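Local coordinates for mRNA interferase (Mycobacterium tuberculosis, PDB 6L2A), which cleaves RNA as the toxin of a MazEF toxin-antitoxin pair, a member of the PemK/MazF family, at the interface of chains A and B. Numbering follows the deposited sequence. Chains: chain A/B, mRNA interferase.

The interface of chains A and B. Residues chain A 85, 87, 117-118; chain B 34, 49, 51, 89.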
# COMPACT_ATOMS: atom_id res chain seq x y z
N GLU A 85 2.56 -5.88 -4.91
CA GLU A 85 3.52 -5.98 -3.81
C GLU A 85 4.41 -4.75 -3.70
O GLU A 85 5.14 -4.62 -2.71
CB GLU A 85 4.39 -7.24 -3.98
CG GLU A 85 5.57 -7.12 -4.94
CD GLU A 85 5.19 -7.22 -6.41
OE1 GLU A 85 3.98 -7.19 -6.73
OE2 GLU A 85 6.11 -7.33 -7.25
N ILE A 87 3.12 -1.60 -3.74
CA ILE A 87 2.17 -0.52 -3.49
C ILE A 87 2.82 0.57 -2.64
O ILE A 87 3.57 0.30 -1.70
CB ILE A 87 0.92 -1.10 -2.82
CG1 ILE A 87 -0.10 -0.02 -2.48
CG2 ILE A 87 1.29 -1.90 -1.57
CD1 ILE A 87 -1.39 -0.58 -1.90
N HIS A 117 -2.17 -9.94 -1.65
CA HIS A 117 -0.91 -9.44 -1.12
C HIS A 117 -1.05 -8.98 0.32
O HIS A 117 -0.13 -9.13 1.12
CB HIS A 117 -0.38 -8.29 -1.98
CG HIS A 117 0.84 -7.64 -1.41
ND1 HIS A 117 2.04 -8.30 -1.26
CD2 HIS A 117 1.03 -6.39 -0.93
CE1 HIS A 117 2.92 -7.48 -0.72
NE2 HIS A 117 2.34 -6.31 -0.51
N LEU A 118 -2.20 -8.40 0.67
CA LEU A 118 -2.40 -7.82 1.99
C LEU A 118 -3.10 -8.78 2.95
O LEU A 118 -3.45 -8.37 4.06
CB LEU A 118 -3.17 -6.51 1.87
CG LEU A 118 -2.40 -5.42 1.13
CD1 LEU A 118 -3.29 -4.23 0.86
CD2 LEU A 118 -1.17 -5.00 1.91
N SER B 34 1.88 -6.83 4.79
CA SER B 34 2.04 -7.82 3.74
C SER B 34 1.83 -9.22 4.32
O SER B 34 2.12 -9.47 5.50
CB SER B 34 3.43 -7.70 3.09
OG SER B 34 4.45 -7.54 4.06
N VAL B 49 10.60 -6.89 -0.77
CA VAL B 49 9.71 -5.82 -0.34
C VAL B 49 8.77 -6.32 0.75
O VAL B 49 8.21 -7.42 0.64
CB VAL B 49 8.91 -5.25 -1.53
CG1 VAL B 49 9.76 -4.28 -2.33
CG2 VAL B 49 8.39 -6.37 -2.41
N THR B 51 5.39 -4.69 3.01
CA THR B 51 4.41 -3.61 2.98
C THR B 51 4.03 -3.26 4.41
O THR B 51 3.71 -4.16 5.21
CB THR B 51 3.18 -4.00 2.16
OG1 THR B 51 3.58 -4.27 0.82
CG2 THR B 51 2.18 -2.87 2.16
N SER B 89 5.47 0.26 0.60
CA SER B 89 6.32 -0.92 0.47
C SER B 89 7.77 -0.50 0.62
O SER B 89 8.20 0.48 0.01
CB SER B 89 6.10 -1.62 -0.87
OG SER B 89 4.80 -2.18 -0.93
O HOH W 1 5.64 -5.79 -0.42
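B:Thr51 meets A:His117 at the centre of this patch, and its side chain can be followed outward from CB, which lies 3.6 Å from NE2 of the imidazole. From there the side chain forks: a chi1 of -61° puts OG1 anti to the carbonyl carbon, toward the imidazole, and leaves CG2 anti to the backbone N. OG1 reaches NE2 of A:His117 at 2.7 Å, in the ring plane at its edge, in a nearly straight hydrogen bond (171° at H) of unsettled direction. Histidine suits because its edge nitrogen can donate or accept. OG1 also bonds to OG of B:Ser89 and to water 1, which binds the carbonyl O of A:Glu85 at 2.6 Å. CG2 meets CG2 of A:Ile87 and CD2 of A:Leu118, each 4.0 Å away, in directions roughly at right angles. Threonine thus offers a polar and an apolar branch, and isoleucine and leucine supply methyls for the latter.

CA of A:Glu85 lies 3.4 Å above the imidazole plane, over its centre, which would limit tilting, while CB of B:Ser34 approaches CE1. Small B:Ser89 donates hydrogen bonds from OG to O of A:Ile87 at 2.9 Å, in the carbonyl plane on a lone pair, and to O of A:Glu85 at 3.0 Å, from above the carbonyl plane. Its one hydroxyl proton is presumably shared or alternates, and OG may accept from B:Thr51. CG2 of beta-branched B:Val49 lies 3.9 Å from CG, a methylene of A:Glu85. OG of B:Ser34 accepts the backbone N-H of B:Thr51.

Chain A contributes 3-10 helix 84-86 with A:Ile87 after it, and the end of helix 104-117 with A:Leu118; chain B gives strands 49-56 and 88-91 and loop residue B:Ser34. Two-fold symmetry repeats the patch, consistent with the dimer typical of MazF toxins.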